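Local coordinates for protein endo-beta-mannanase (Rhizomucor miehei, PDB 4QP0) that probably hydrolyses internal beta-1,4-mannosidic linkages in mannans, galactomannans and glucomannans, as a secreted TIM-barrel enzyme of glycoside hydrolase family 5, at residues V37-F41 with Y91-A96; S46-P50 with V349-A353; T7-F12 with A285-V289; P18-E22 with D317-D321. All blocks are in the same frame, centred on the assembly; numbering follows the deposited sequence.

Interaction 1 (V37-F41 with Y91-A96); sequences VKQVF and YIIQQA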
loop_
_atom_site.group_PDB
_atom_site.type_symbol
_atom_site.label_atom_id
_atom_site.label_comp_id
_atom_site.label_asym_id
_atom_site.label_seq_id
_atom_site.Cartn_x
_atom_site.Cartn_y
_atom_site.Cartn_z
ATOM N N VAL A 37 -13.257 9.363 10.277
ATOM C CA VAL A 37 -11.868 9.637 9.907
ATOM C C VAL A 37 -11.086 9.982 11.164
ATOM O O VAL A 37 -9.976 9.493 11.356
ATOM C CB VAL A 37 -11.752 10.762 8.849
ATOM C CG1 VAL A 37 -10.302 11.171 8.634
ATOM C CG2 VAL A 37 -12.369 10.320 7.526
ATOM N N LYS A 38 -11.689 10.809 12.016
ATOM C CA LYS A 38 -11.123 11.170 13.318
ATOM C C LYS A 38 -10.989 9.960 14.239
ATOM O O LYS A 38 -9.991 9.819 14.949
ATOM C CB LYS A 38 -11.977 12.251 13.998
ATOM C CG LYS A 38 -11.477 13.678 13.801
ATOM C CD LYS A 38 -12.580 14.705 14.040
ATOM C CE LYS A 38 -12.007 16.113 14.150
ATOM N NZ LYS A 38 -12.974 17.200 13.801
ATOM N N GLN A 39 -12.002 9.097 14.214
ATOM C CA GLN A 39 -12.040 7.883 15.031
ATOM C C GLN A 39 -10.870 6.950 14.713
ATOM O O GLN A 39 -10.194 6.469 15.624
ATOM C CB GLN A 39 -13.374 7.158 14.827
ATOM C CG GLN A 39 -13.624 5.973 15.747
ATOM C CD GLN A 39 -14.058 6.388 17.141
ATOM O OE1 GLN A 39 -15.228 6.252 17.502
ATOM N NE2 GLN A 39 -13.119 6.906 17.931
ATOM N N VAL A 40 -10.632 6.713 13.421
ATOM C CA VAL A 40 -9.510 5.896 12.967
ATOM C C VAL A 40 -8.222 6.345 13.657
ATOM O O VAL A 40 -7.531 5.534 14.281
ATOM C CB VAL A 40 -9.368 5.932 11.429
ATOM C CG1 VAL A 40 -8.024 5.378 10.970
ATOM C CG2 VAL A 40 -10.500 5.156 10.778
ATOM N N PHE A 41 -7.934 7.644 13.585
ATOM C CA PHE A 41 -6.680 8.176 14.112
ATOM C C PHE A 41 -6.553 8.136 15.632
ATOM O O PHE A 41 -5.459 7.915 16.139
ATOM C CB PHE A 41 -6.394 9.577 13.564
ATOM C CG PHE A 41 -6.136 9.599 12.086
ATOM C CD1 PHE A 41 -5.161 8.779 11.522
ATOM C CD2 PHE A 41 -6.871 10.431 11.251
ATOM C CE1 PHE A 41 -4.934 8.789 10.152
ATOM C CE2 PHE A 41 -6.642 10.449 9.881
ATOM C CZ PHE A 41 -5.677 9.627 9.334
ATOM N N TYR A 91 -8.579 16.504 4.203
ATOM C CA TYR A 91 -9.067 16.348 5.563
ATOM C C TYR A 91 -8.389 15.178 6.267
ATOM O O TYR A 91 -8.084 15.258 7.459
ATOM C CB TYR A 91 -10.591 16.211 5.588
ATOM C CG TYR A 91 -11.154 16.119 6.991
ATOM C CD1 TYR A 91 -11.305 17.260 7.785
ATOM C CD2 TYR A 91 -11.522 14.886 7.535
ATOM C CE1 TYR A 91 -11.813 17.173 9.078
ATOM C CE2 TYR A 91 -12.028 14.790 8.825
ATOM C CZ TYR A 91 -12.175 15.930 9.587
ATOM O OH TYR A 91 -12.679 15.820 10.861
ATOM N N ILE A 92 -8.139 14.101 5.524
ATOM C CA ILE A 92 -7.454 12.934 6.079
ATOM C C ILE A 92 -6.040 13.301 6.533
ATOM O O ILE A 92 -5.652 13.009 7.671
ATOM C CB ILE A 92 -7.436 11.750 5.089
ATOM C CG1 ILE A 92 -8.839 11.154 4.969
ATOM C CG2 ILE A 92 -6.457 10.675 5.546
ATOM C CD1 ILE A 92 -9.039 10.290 3.739
ATOM N N ILE A 93 -5.294 13.965 5.652
ATOM C CA ILE A 93 -3.931 14.413 5.954
ATOM C C ILE A 93 -3.899 15.319 7.181
ATOM O O ILE A 93 -2.933 15.300 7.940
ATOM C CB ILE A 93 -3.300 15.174 4.768
ATOM C CG1 ILE A 93 -3.350 14.338 3.483
ATOM C CG2 ILE A 93 -1.858 15.569 5.074
ATOM C CD1 ILE A 93 -2.945 15.115 2.244
ATOM N N GLN A 94 -4.952 16.119 7.346
ATOM C CA GLN A 94 -5.039 17.103 8.423
ATOM C C GLN A 94 -5.185 16.406 9.777
ATOM O O GLN A 94 -4.441 16.697 10.709
ATOM C CB GLN A 94 -6.218 18.048 8.184
ATOM C CG GLN A 94 -6.272 19.224 9.147
ATOM C CD GLN A 94 -7.628 19.902 9.169
ATOM O OE1 GLN A 94 -7.721 21.122 9.013
ATOM N NE2 GLN A 94 -8.686 19.119 9.366
ATOM N N GLN A 95 -6.140 15.483 9.852
ATOM C CA GLN A 95 -6.394 14.709 11.060
ATOM C C GLN A 95 -5.250 13.758 11.372
ATOM O O GLN A 95 -4.974 13.483 12.551
ATOM C CB GLN A 95 -7.712 13.937 10.947
ATOM C CG GLN A 95 -8.952 14.814 10.870
ATOM C CD GLN A 95 -8.936 15.944 11.876
ATOM O OE1 GLN A 95 -9.216 17.093 11.533
ATOM N NE2 GLN A 95 -8.594 15.628 13.122
ATOM N N ALA A 96 -4.579 13.266 10.328
ATOM C CA ALA A 96 -3.377 12.455 10.527
ATOM C C ALA A 96 -2.311 13.279 11.253
ATOM O O ALA A 96 -1.856 12.893 12.340
ATOM C CB ALA A 96 -2.852 11.919 9.205
#
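Two helices on the outside of the TIM barrel meet here: the segments' axes approach to 9.6 Å and cross at -34°. The largest bump is the F41 ring, which fits the hollow over A96. A96 CA stands 3.8 Å from the ring centroid and 10° off its normal, a CH-pi contact, while F41 CZ lies 3.6 Å from A96 CB and 4.0 Å from I92 CG2. One helical turn earlier, V37 fills a second hollow: its CG1 is 3.9 Å from I92 CG1 and 4.0 Å from Y91 CE2. Between these bumps Q95 projects back, its CB 3.6 Å from F41 CD2. On the exposed side K38 runs out past Q95, its CG 3.5 Å from Q95 NE2, and its NZ gives Y91 OH a weak hydrogen bond of 3.3 Å. I92 and A96 also touch L103 of strand 102-106. Across 371 Å² with one weak hydrogen bond, packing is mainly apolar, between V37, F41, I92 and A96, aided by aliphatic parts of K38 and Q95.

Interaction 2 (S46-P50 with V349-A353); sequences SLGLP and VTNHA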
loop_
_atom_site.group_PDB
_atom_site.type_symbol
_atom_site.label_atom_id
_atom_site.label_comp_id
_atom_site.label_asym_id
_atom_site.label_seq_id
_atom_site.Cartn_x
_atom_site.Cartn_y
_atom_site.Cartn_z
ATOM N N SER A 46 -4.139 5.358 20.495
ATOM C CA SER A 46 -4.179 4.666 21.794
ATOM C C SER A 46 -3.733 3.214 21.675
ATOM O O SER A 46 -3.342 2.603 22.672
ATOM C CB SER A 46 -5.565 4.753 22.431
ATOM O OG SER A 46 -6.470 3.889 21.777
ATOM N N LEU A 47 -3.789 2.679 20.451
ATOM C CA LEU A 47 -3.289 1.338 20.146
ATOM C C LEU A 47 -1.793 1.327 19.852
ATOM O O LEU A 47 -1.195 0.255 19.714
ATOM C CB LEU A 47 -4.069 0.709 18.984
ATOM C CG LEU A 47 -5.086 -0.397 19.314
ATOM C CD1 LEU A 47 -5.975 -0.082 20.514
ATOM C CD2 LEU A 47 -5.932 -0.717 18.097
ATOM N N GLY A 48 -1.198 2.518 19.771
ATOM C CA GLY A 48 0.246 2.664 19.579
ATOM C C GLY A 48 0.704 2.484 18.144
ATOM O O GLY A 48 1.824 2.047 17.888
ATOM N N LEU A 49 -0.165 2.817 17.201
ATOM C CA LEU A 49 0.169 2.700 15.780
ATOM C C LEU A 49 0.479 4.089 15.240
ATOM O O LEU A 49 -0.373 4.974 15.319
ATOM C CB LEU A 49 -0.994 2.083 15.002
ATOM C CG LEU A 49 -1.543 0.707 15.401
ATOM C CD1 LEU A 49 -2.879 0.457 14.710
ATOM C CD2 LEU A 49 -0.563 -0.417 15.102
ATOM N N PRO A 50 1.700 4.293 14.711
ATOM C CA PRO A 50 2.078 5.613 14.202
ATOM C C PRO A 50 1.900 5.810 12.688
ATOM O O PRO A 50 2.068 6.931 12.198
ATOM C CB PRO A 50 3.565 5.696 14.559
ATOM C CG PRO A 50 4.038 4.279 14.502
ATOM C CD PRO A 50 2.855 3.376 14.752
ATOM N N VAL A 349 -2.595 -7.032 18.298
ATOM C CA VAL A 349 -2.125 -5.746 17.775
ATOM C C VAL A 349 -1.192 -5.015 18.733
ATOM O O VAL A 349 -0.129 -4.541 18.325
ATOM C CB VAL A 349 -3.314 -4.818 17.443
ATOM C CG1 VAL A 349 -2.830 -3.411 17.125
ATOM C CG2 VAL A 349 -4.140 -5.368 16.285
ATOM N N THR A 350 -1.597 -4.937 20.001
ATOM C CA THR A 350 -0.987 -4.016 20.968
ATOM C C THR A 350 0.413 -4.410 21.438
ATOM O O THR A 350 1.337 -3.588 21.381
ATOM C CB THR A 350 -1.955 -3.711 22.145
ATOM O OG1 THR A 350 -2.707 -2.539 21.825
ATOM C CG2 THR A 350 -1.227 -3.479 23.471
ATOM N N ASN A 351 0.571 -5.656 21.885
ATOM C CA ASN A 351 1.872 -6.147 22.336
ATOM C C ASN A 351 2.975 -5.855 21.333
ATOM O O ASN A 351 4.062 -5.422 21.709
ATOM C CB ASN A 351 1.815 -7.644 22.642
ATOM C CG ASN A 351 1.095 -7.945 23.949
ATOM O OD1 ASN A 351 0.688 -7.033 24.684
ATOM N ND2 ASN A 351 0.923 -9.231 24.240
ATOM N N HIS A 352 2.672 -6.073 20.053
ATOM C CA HIS A 352 3.644 -5.894 18.986
ATOM C C HIS A 352 3.911 -4.454 18.665
ATOM O O HIS A 352 5.051 -4.092 18.354
ATOM C CB HIS A 352 3.190 -6.630 17.735
ATOM C CG HIS A 352 4.176 -6.568 16.594
ATOM N ND1 HIS A 352 5.442 -7.012 16.705
ATOM C CD2 HIS A 352 4.033 -6.103 15.286
ATOM C CE1 HIS A 352 6.077 -6.841 15.529
ATOM N NE2 HIS A 352 5.213 -6.283 14.664
ATOM N N ALA A 353 2.872 -3.623 18.714
ATOM C CA ALA A 353 3.012 -2.196 18.417
ATOM C C ALA A 353 4.023 -1.544 19.361
ATOM O O ALA A 353 4.919 -0.820 18.914
ATOM C CB ALA A 353 1.665 -1.493 18.489
HETATM O O HOH W 1 4.335 0.665 16.480
#
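L47 lays its CD2 over V349 CG1 at 4.2 Å, bringing the end of helix 34-47 against helix 345-358. L49 reaches the same helix from beyond the turn: its CD2 is 4.3 Å from V349 CG1 and 4.2 Å from A353 CB, so both leucines meet the same methyl of V349. Between them the chain leaves the helix at G48, whose phi of 80° and psi of 30°, with two bonds back into the last turn, define a Schellman motif. At G48, which has no side chain, backbone meets the opposing helix: A353 CB sits 3.6 Å from L47 O and also 3.6 Å from G48 O. A water spans the edge, donating to G48 O at 3.2 Å and to A353 O at 2.9 Å. Behind the contact V349 and A353 touch E22 of strand 17-25, and L49 and V349 touch F323 of strand 320-323, so the turn into strand 51-55 and the last helix pack around the barrel wall together. No direct hydrogen bond joins the segments; the 223 Å² contact rests on aliphatic packing, with one water bridging at its edge.

Interaction 3 (T7-F12 with A285-V289); sequences TSGPQF and ADKPV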
loop_
_atom_site.group_PDB
_atom_site.type_symbol
_atom_site.label_atom_id
_atom_site.label_comp_id
_atom_site.label_asym_id
_atom_site.label_seq_id
_atom_site.Cartn_x
_atom_site.Cartn_y
_atom_site.Cartn_z
ATOM N N THR A 7 15.352 6.686 4.862
ATOM C CA THR A 7 15.918 5.352 4.961
ATOM C C THR A 7 17.411 5.452 5.204
ATOM O O THR A 7 18.104 6.274 4.591
ATOM C CB THR A 7 15.695 4.524 3.684
ATOM O OG1 THR A 7 16.317 5.179 2.564
ATOM C CG2 THR A 7 14.201 4.307 3.419
ATOM N N SER A 8 17.891 4.614 6.115
ATOM C CA SER A 8 19.317 4.454 6.361
ATOM C C SER A 8 19.597 2.959 6.360
ATOM O O SER A 8 19.330 2.263 7.345
ATOM C CB SER A 8 19.710 5.091 7.697
ATOM O OG SER A 8 21.105 4.984 7.914
ATOM N N GLY A 9 20.105 2.467 5.235
ATOM C CA GLY A 9 20.304 1.034 5.039
ATOM C C GLY A 9 19.009 0.253 5.199
ATOM O O GLY A 9 18.008 0.599 4.586
ATOM N N PRO A 10 19.015 -0.787 6.053
ATOM C CA PRO A 10 17.838 -1.637 6.266
ATOM C C PRO A 10 16.713 -1.000 7.101
ATOM O O PRO A 10 15.627 -1.570 7.182
ATOM C CB PRO A 10 18.417 -2.853 7.000
ATOM C CG PRO A 10 19.607 -2.319 7.729
ATOM C CD PRO A 10 20.172 -1.230 6.858
ATOM N N GLN A 11 16.962 0.161 7.704
ATOM C CA GLN A 11 15.973 0.775 8.597
ATOM C C GLN A 11 15.283 1.999 8.002
ATOM O O GLN A 11 15.857 2.719 7.176
ATOM C CB GLN A 11 16.608 1.182 9.932
ATOM C CG GLN A 11 17.323 0.073 10.676
ATOM C CD GLN A 11 18.237 0.609 11.761
ATOM O OE1 GLN A 11 19.123 1.428 11.500
ATOM N NE2 GLN A 11 18.024 0.150 12.990
ATOM N N PHE A 12 14.046 2.221 8.434
ATOM C CA PHE A 12 13.399 3.505 8.253
ATOM C C PHE A 12 13.957 4.427 9.315
ATOM O O PHE A 12 14.354 3.974 10.388
ATOM C CB PHE A 12 11.890 3.393 8.435
ATOM C CG PHE A 12 11.185 2.754 7.280
ATOM C CD1 PHE A 12 11.287 3.295 5.987
ATOM C CD2 PHE A 12 10.398 1.628 7.475
ATOM C CE1 PHE A 12 10.630 2.704 4.929
ATOM C CE2 PHE A 12 9.737 1.039 6.417
ATOM C CZ PHE A 12 9.854 1.577 5.141
ATOM N N ALA A 285 19.907 -6.905 0.338
ATOM C CA ALA A 285 19.973 -5.582 -0.260
ATOM C C ALA A 285 19.999 -4.678 0.964
ATOM O O ALA A 285 19.815 -5.150 2.074
ATOM C CB ALA A 285 18.761 -5.307 -1.139
ATOM N N ASP A 286 20.263 -3.398 0.805
ATOM C CA ASP A 286 20.363 -2.577 2.002
ATOM C C ASP A 286 19.209 -1.581 2.067
ATOM O O ASP A 286 19.422 -0.382 2.198
ATOM C CB ASP A 286 21.734 -1.899 2.065
ATOM C CG ASP A 286 22.315 -1.879 3.467
ATOM O OD1 ASP A 286 21.709 -2.497 4.371
ATOM O OD2 ASP A 286 23.383 -1.246 3.656
ATOM N N LYS A 287 17.985 -2.105 1.960
ATOM C CA LYS A 287 16.755 -1.304 1.924
ATOM C C LYS A 287 15.717 -1.877 2.871
ATOM O O LYS A 287 15.580 -3.101 2.961
ATOM C CB LYS A 287 16.144 -1.288 0.529
ATOM C CG LYS A 287 16.956 -0.547 -0.497
ATOM C CD LYS A 287 16.157 -0.337 -1.761
ATOM C CE LYS A 287 17.040 0.342 -2.789
ATOM N NZ LYS A 287 16.289 0.672 -4.027
ATOM N N PRO A 288 14.960 -0.997 3.556
ATOM C CA PRO A 288 13.910 -1.483 4.437
ATOM C C PRO A 288 12.833 -2.194 3.633
ATOM O O PRO A 288 12.583 -1.852 2.459
ATOM C CB PRO A 288 13.332 -0.200 5.047
ATOM C CG PRO A 288 14.348 0.850 4.787
ATOM C CD PRO A 288 14.942 0.473 3.471
ATOM N N VAL A 289 12.240 -3.201 4.264
ATOM C CA VAL A 289 11.104 -3.912 3.709
ATOM C C VAL A 289 9.991 -3.850 4.752
ATOM O O VAL A 289 10.256 -3.803 5.959
ATOM C CB VAL A 289 11.471 -5.362 3.318
ATOM C CG1 VAL A 289 10.263 -6.107 2.778
ATOM C CG2 VAL A 289 12.568 -5.362 2.262
#
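P288 points into a beta hairpin whose type II' turn runs from S8 to Q11. F12, in the m rotamer, turns a ring face to it: P288 CB is 3.9 Å from the centroid, 8° off the normal. T7, with chi1 at 60°, sets CG2 3.7 Å from P288 CG. D286 has an off-rotamer chi1 of -140°, which brings OD1 to 3.2 Å from P10 CD. Q11 and K287 direct CB away; Q11 NE2 bonds Y20 OH, and K287 NZ bonds the carbonyls of I250 and L245. At G9, phi 58° and psi -128° suit glycine, since a CB would clash with P10 CD. The F12 ring meets F168 and F252 edge-to-face, so the N-terminal hairpin packs at the N-terminal end of the barrel strands, against the loop leading into strand 289-294. No hydrogen bond crosses, and G9 O and D286 O, both acceptors, stand 2.9 Å apart: cohesion comes from CH-pi, apolar and CA-H...O contacts such as P288 CA to P10 O, 3.2 Å.

Interaction 4 (P18-E22 with D317-D321); sequences PFYFE and DLAAD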
loop_
_atom_site.group_PDB
_atom_site.type_symbol
_atom_site.label_atom_id
_atom_site.label_comp_id
_atom_site.label_asym_id
_atom_site.label_seq_id
_atom_site.Cartn_x
_atom_site.Cartn_y
_atom_site.Cartn_z
ATOM N N PRO A 18 16.360 5.424 14.243
ATOM C CA PRO A 18 15.702 4.362 13.477
ATOM C C PRO A 18 14.225 4.232 13.863
ATOM O O PRO A 18 13.858 4.476 15.018
ATOM C CB PRO A 18 16.487 3.105 13.874
ATOM C CG PRO A 18 17.817 3.615 14.334
ATOM C CD PRO A 18 17.493 4.903 15.033
ATOM N N PHE A 19 13.397 3.854 12.894
ATOM C CA PHE A 19 11.948 3.859 13.051
ATOM C C PHE A 19 11.353 2.480 12.723
ATOM O O PHE A 19 11.133 2.139 11.556
ATOM C CB PHE A 19 11.357 4.974 12.167
ATOM C CG PHE A 19 9.881 5.227 12.366
ATOM C CD1 PHE A 19 9.281 5.102 13.621
ATOM C CD2 PHE A 19 9.095 5.651 11.289
ATOM C CE1 PHE A 19 7.921 5.353 13.790
ATOM C CE2 PHE A 19 7.740 5.908 11.452
ATOM C CZ PHE A 19 7.151 5.759 12.703
ATOM N N TYR A 20 11.129 1.685 13.770
ATOM C CA TYR A 20 10.414 0.409 13.664
ATOM C C TYR A 20 8.981 0.648 14.114
ATOM O O TYR A 20 8.755 1.304 15.128
ATOM C CB TYR A 20 11.049 -0.677 14.547
ATOM C CG TYR A 20 12.429 -1.124 14.121
ATOM C CD1 TYR A 20 12.599 -2.142 13.187
ATOM C CD2 TYR A 20 13.569 -0.544 14.669
ATOM C CE1 TYR A 20 13.862 -2.557 12.793
ATOM C CE2 TYR A 20 14.839 -0.956 14.289
ATOM C CZ TYR A 20 14.977 -1.960 13.346
ATOM O OH TYR A 20 16.235 -2.367 12.964
ATOM N N PHE A 21 8.016 0.120 13.361
ATOM C CA PHE A 21 6.621 0.295 13.717
ATOM C C PHE A 21 5.731 -0.866 13.302
ATOM O O PHE A 21 6.058 -1.617 12.385
ATOM C CB PHE A 21 6.081 1.607 13.149
ATOM C CG PHE A 21 6.100 1.683 11.641
ATOM C CD1 PHE A 21 4.999 1.280 10.895
ATOM C CD2 PHE A 21 7.214 2.189 10.967
ATOM C CE1 PHE A 21 5.009 1.373 9.509
ATOM C CE2 PHE A 21 7.227 2.284 9.585
ATOM C CZ PHE A 21 6.124 1.874 8.857
ATOM N N GLU A 22 4.615 -1.018 14.009
ATOM C CA GLU A 22 3.466 -1.722 13.466
ATOM C C GLU A 22 2.498 -0.646 12.989
ATOM O O GLU A 22 2.168 0.269 13.738
ATOM C CB GLU A 22 2.803 -2.623 14.511
ATOM C CG GLU A 22 1.556 -3.335 14.000
ATOM C CD GLU A 22 0.785 -4.038 15.100
ATOM O OE1 GLU A 22 1.348 -4.227 16.199
ATOM O OE2 GLU A 22 -0.389 -4.407 14.870
ATOM N N ASP A 317 14.305 -8.687 12.450
ATOM C CA ASP A 317 14.631 -7.258 12.392
ATOM C C ASP A 317 14.031 -6.579 11.144
ATOM O O ASP A 317 14.636 -5.677 10.538
ATOM C CB ASP A 317 16.153 -7.053 12.465
ATOM C CG ASP A 317 16.546 -5.870 13.329
ATOM O OD1 ASP A 317 16.324 -5.932 14.560
ATOM O OD2 ASP A 317 17.096 -4.889 12.782
ATOM N N LEU A 318 12.835 -7.031 10.768
ATOM C CA LEU A 318 12.113 -6.451 9.654
ATOM C C LEU A 318 11.738 -5.032 10.044
ATOM O O LEU A 318 11.348 -4.790 11.196
ATOM C CB LEU A 318 10.865 -7.280 9.312
ATOM C CG LEU A 318 10.172 -6.962 7.978
ATOM C CD1 LEU A 318 10.954 -7.487 6.788
ATOM C CD2 LEU A 318 8.754 -7.512 7.957
ATOM N N ALA A 319 11.862 -4.108 9.088
ATOM C CA ALA A 319 11.696 -2.674 9.354
ATOM C C ALA A 319 10.341 -2.340 9.962
ATOM O O ALA A 319 10.262 -1.603 10.950
ATOM C CB ALA A 319 11.934 -1.856 8.089
ATOM N N ALA A 320 9.276 -2.898 9.387
ATOM C CA ALA A 320 7.926 -2.632 9.872
ATOM C C ALA A 320 6.903 -3.582 9.278
ATOM O O ALA A 320 7.188 -4.317 8.324
ATOM C CB ALA A 320 7.538 -1.199 9.559
ATOM N N ASP A 321 5.700 -3.551 9.839
ATOM C CA ASP A 321 4.589 -4.340 9.328
ATOM C C ASP A 321 3.281 -3.612 9.579
ATOM O O ASP A 321 3.169 -2.844 10.535
ATOM C CB ASP A 321 4.550 -5.696 10.020
ATOM C CG ASP A 321 4.467 -5.567 11.532
ATOM O OD1 ASP A 321 3.336 -5.560 12.070
ATOM O OD2 ASP A 321 5.532 -5.431 12.169
#
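Backbone pairing comes first. D321 N donates to F21 O at 3.2 Å with an angle of 159°, and E22 bridges D321 in parallel, their CA atoms 5.0 Å apart. Two CA-H...O contacts extend the seam, Y20 CA to A319 O at 3.4 Å (154° at the hydrogen) and E22 CA to D321 O at 3.2 Å (140°). The touching parts diverge by 52° end to end, in keeping with a short stretch of regular pairing; D321 continues it through a backbone bond with G23.

Among side-chain polar interactions, Y20 OH donates to D317 OD2 at 2.7 Å. D317 follows helix 299-315 in a Schellman motif, and its OD1 forms a salt bridge with K359, which also makes a cation-pi contact with Y20. D321 OD1 lies 3.4 Å from E22 CG, but its carboxylate is bonded to H352 and Y294.

The apolar part centres on F21: in the p rotamer its ring presents a face to A320 CB, 3.4 Å from the centroid and 9° off the normal, and both residues touch I290. E22 and D321 lie on the other face, where E22 touches V349, H352 and A353, and D321 touches M356, of helix 345-358. A parallel seam between the strand before the first barrel helix and the strand before the last is the closure of a (beta/alpha)8, or TIM, barrel, as expected for this family.

From the N terminus, the hairpin 7-12 opens interaction 3, and strand 17-25 then opens interaction 4. Helix 34-47 supplies a first segment to interaction 1 and, at its end, to interaction 2. Interaction 1 closes soonest, at 91-96; it crosses interaction 2 and lies wholly within the spans of interactions 3 and 4. Those close late, at 285-289 and 317-321, and cross each other; their centres are 10 Å apart, touching through F12 O and F19 N. Interaction 2 closes last, at 349-353, crossing both, and meets interaction 4 where H352 NE2 faces D321 OD2. Interactions 2, 3 and 4 tie the early chain to its late part around the barrel; interaction 1 joins two neighbouring outer helices.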